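PDB 3LG0: ornithine aminotransferase, which transfers the delta-amino group of ornithine to 2-oxoglutarate with the help of pyridoxal 5'-phosphate, giving glutamate semialdehyde and glutamate. Local coordinates for residues 36-41 and 47-52. Sequence-based numbering, arbitrary orientation.
Sequences KGVFVY and RYYDFL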
loop_
_atom_site.group_PDB
_atom_site.type_symbol
_atom_site.label_atom_id
_atom_site.label_comp_id
_atom_site.label_asym_id
_atom_site.label_seq_id
_atom_site.Cartn_x
_atom_site.Cartn_y
_atom_site.Cartn_z
ATOM N N LYS A 36 -15.081 16.081 9.196
ATOM C CA LYS A 36 -14.880 16.232 10.634
ATOM C C LYS A 36 -15.923 15.403 11.365
ATOM O O LYS A 36 -17.130 15.579 11.165
ATOM C CB LYS A 36 -14.930 17.710 11.041
ATOM C CG LYS A 36 -14.911 17.952 12.545
ATOM C CD LYS A 36 -13.740 17.250 13.230
ATOM C CE LYS A 36 -13.827 17.412 14.744
ATOM N NZ LYS A 36 -13.039 16.395 15.496
ATOM N N GLY A 37 -15.446 14.476 12.192
ATOM C CA GLY A 37 -16.325 13.532 12.860
ATOM C C GLY A 37 -17.204 12.817 11.853
ATOM O O GLY A 37 -16.710 12.153 10.929
ATOM N N VAL A 38 -18.511 12.973 11.997
ATOM C CA VAL A 38 -19.435 12.180 11.206
ATOM C C VAL A 38 -19.823 12.899 9.909
ATOM O O VAL A 38 -20.558 12.369 9.063
ATOM C CB VAL A 38 -20.662 11.799 12.059
ATOM C CG1 VAL A 38 -21.583 13.001 12.218
ATOM C CG2 VAL A 38 -21.396 10.621 11.446
ATOM N N PHE A 39 -19.300 14.103 9.737
ATOM C CA PHE A 39 -19.687 14.944 8.610
ATOM C C PHE A 39 -18.587 15.208 7.585
ATOM O O PHE A 39 -17.413 15.296 7.925
ATOM C CB PHE A 39 -20.183 16.302 9.110
ATOM C CG PHE A 39 -21.479 16.240 9.849
ATOM C CD1 PHE A 39 -22.619 15.766 9.228
ATOM C CD2 PHE A 39 -21.560 16.674 11.161
ATOM C CE1 PHE A 39 -23.818 15.712 9.908
ATOM C CE2 PHE A 39 -22.757 16.623 11.848
ATOM C CZ PHE A 39 -23.886 16.138 11.219
ATOM N N VAL A 40 -19.004 15.360 6.330
ATOM C CA VAL A 40 -18.132 15.842 5.269
ATOM C C VAL A 40 -18.793 17.049 4.597
ATOM O O VAL A 40 -20.004 17.253 4.728
ATOM C CB VAL A 40 -17.850 14.745 4.226
ATOM C CG1 VAL A 40 -16.960 13.671 4.836
ATOM C CG2 VAL A 40 -19.143 14.150 3.726
ATOM N N TYR A 41 -17.996 17.841 3.887
ATOM C CA TYR A 41 -18.462 19.081 3.267
ATOM C C TYR A 41 -17.926 19.200 1.849
ATOM O O TYR A 41 -16.734 18.967 1.611
ATOM C CB TYR A 41 -17.997 20.297 4.083
ATOM C CG TYR A 41 -18.349 20.213 5.544
ATOM C CD1 TYR A 41 -19.479 20.853 6.044
ATOM C CD2 TYR A 41 -17.568 19.469 6.420
ATOM C CE1 TYR A 41 -19.812 20.762 7.376
ATOM C CE2 TYR A 41 -17.900 19.359 7.745
ATOM C CZ TYR A 41 -19.017 20.006 8.230
ATOM O OH TYR A 41 -19.326 19.895 9.572
ATOM N N ARG A 47 -23.240 20.140 3.604
ATOM C CA ARG A 47 -22.761 19.172 4.569
ATOM C C ARG A 47 -23.516 17.859 4.431
ATOM O O ARG A 47 -24.723 17.850 4.187
ATOM C CB ARG A 47 -22.930 19.715 5.980
ATOM C CG ARG A 47 -22.507 18.731 7.062
ATOM C CD ARG A 47 -22.811 19.268 8.454
ATOM N NE ARG A 47 -24.207 19.062 8.813
ATOM C CZ ARG A 47 -24.731 19.407 9.985
ATOM N NH1 ARG A 47 -23.971 19.981 10.910
ATOM N NH2 ARG A 47 -26.018 19.179 10.233
ATOM N N TYR A 48 -22.804 16.750 4.569
ATOM C CA TYR A 48 -23.434 15.435 4.467
ATOM C C TYR A 48 -22.988 14.521 5.602
ATOM O O TYR A 48 -21.857 14.606 6.095
ATOM C CB TYR A 48 -23.086 14.756 3.135
ATOM C CG TYR A 48 -23.241 15.599 1.890
ATOM C CD1 TYR A 48 -22.269 16.530 1.530
ATOM C CD2 TYR A 48 -24.337 15.443 1.052
ATOM C CE1 TYR A 48 -22.395 17.295 0.380
ATOM C CE2 TYR A 48 -24.474 16.207 -0.097
ATOM C CZ TYR A 48 -23.498 17.127 -0.427
ATOM O OH TYR A 48 -23.602 17.885 -1.569
ATOM N N TYR A 49 -23.885 13.640 6.009
ATOM C CA TYR A 49 -23.503 12.542 6.865
ATOM C C TYR A 49 -22.730 11.548 6.009
ATOM O O TYR A 49 -23.206 11.129 4.941
ATOM C CB TYR A 49 -24.737 11.855 7.450
ATOM C CG TYR A 49 -25.367 12.558 8.637
ATOM C CD1 TYR A 49 -26.538 13.305 8.493
ATOM C CD2 TYR A 49 -24.803 12.456 9.908
ATOM C CE1 TYR A 49 -27.119 13.945 9.588
ATOM C CE2 TYR A 49 -25.377 13.086 11.006
ATOM C CZ TYR A 49 -26.531 13.830 10.840
ATOM O OH TYR A 49 -27.101 14.473 11.921
ATOM N N ASP A 50 -21.540 11.172 6.471
ATOM C CA ASP A 50 -20.736 10.161 5.788
ATOM C C ASP A 50 -21.162 8.782 6.251
ATOM O O ASP A 50 -20.849 8.391 7.367
ATOM C CB ASP A 50 -19.255 10.346 6.093
ATOM C CG ASP A 50 -18.371 9.375 5.316
ATOM O OD1 ASP A 50 -18.895 8.370 4.786
ATOM O OD2 ASP A 50 -17.150 9.628 5.228
ATOM N N PHE A 51 -21.858 8.050 5.387
ATOM C CA PHE A 51 -22.350 6.723 5.753
ATOM C C PHE A 51 -21.557 5.574 5.135
ATOM O O PHE A 51 -21.997 4.415 5.149
ATOM C CB PHE A 51 -23.874 6.594 5.527
ATOM C CG PHE A 51 -24.651 6.690 6.806
ATOM C CD1 PHE A 51 -24.566 7.833 7.590
ATOM C CD2 PHE A 51 -25.395 5.622 7.266
ATOM C CE1 PHE A 51 -25.249 7.922 8.793
ATOM C CE2 PHE A 51 -26.093 5.709 8.472
ATOM C CZ PHE A 51 -26.010 6.853 9.235
ATOM N N LEU A 52 -20.377 5.918 4.618
ATOM C CA LEU A 52 -19.418 4.940 4.136
ATOM C C LEU A 52 -18.224 4.826 5.081
ATOM O O LEU A 52 -17.692 3.744 5.289
ATOM C CB LEU A 52 -18.937 5.331 2.749
ATOM C CG LEU A 52 -18.385 4.189 1.920
ATOM C CD1 LEU A 52 -19.454 3.135 1.815
ATOM C CD2 LEU A 52 -17.975 4.683 0.550
#
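V38 starts the contact: its carbonyl oxygen takes the N-H of D50 at 3.0 Å from V38 O to D50 N, almost straight. V38 is the third residue of a type II' turn from K36 to F39, whose second position, G37, has the positive phi that glycine adopts readily. One methyl of V38, CG1, reaches the ring of Y49 and also lies over one face of the F39 ring, a compact branched wedge between two aromatics.

F39 is touched by side chains on both ring faces, V38 on one and R47 on the other. The guanidinium of R47 lies flat upon it, the planes only 3° apart and R47 CZ 3.9 Å from the ring centroid: a cation-pi stack, with R47 CD adding a CH-pi contact. Extended chi1 and chi2 carry CD over the phenyl, and the bend at chi3 (81°) sets the planar group nearly parallel to it. F39 CE1 stands over the face of Y49, 3.2 Å from Y49 CE2, the two rings oblique at 46°; Y49 OH is hydrogen-bonded to E398 of helix 393-412.

V40 pairs with Y48 through two backbone bonds, V40 N to Y48 O at 3.0 Å and Y48 N to V40 O at 2.8 Å, while its CG2 packs against Y48 CB. On this face, away from F39, the hydrocarbon of both side chains packs near I374, and Y48 OH is satisfied by D42 OD2.

Y41 faces R47 as a non-hydrogen-bonded pair, its CE1 3.4 Å from R47 CG. The chemistry thus divides: backbone bonds fix the register of hairpin 39-42/47-50 in a mixed sheet whose next strand carries I374, while F39 covers one guanidinium face and Y41 flanks the aliphatic chain; since R47 is exposed, its charge probably stays partly solvated.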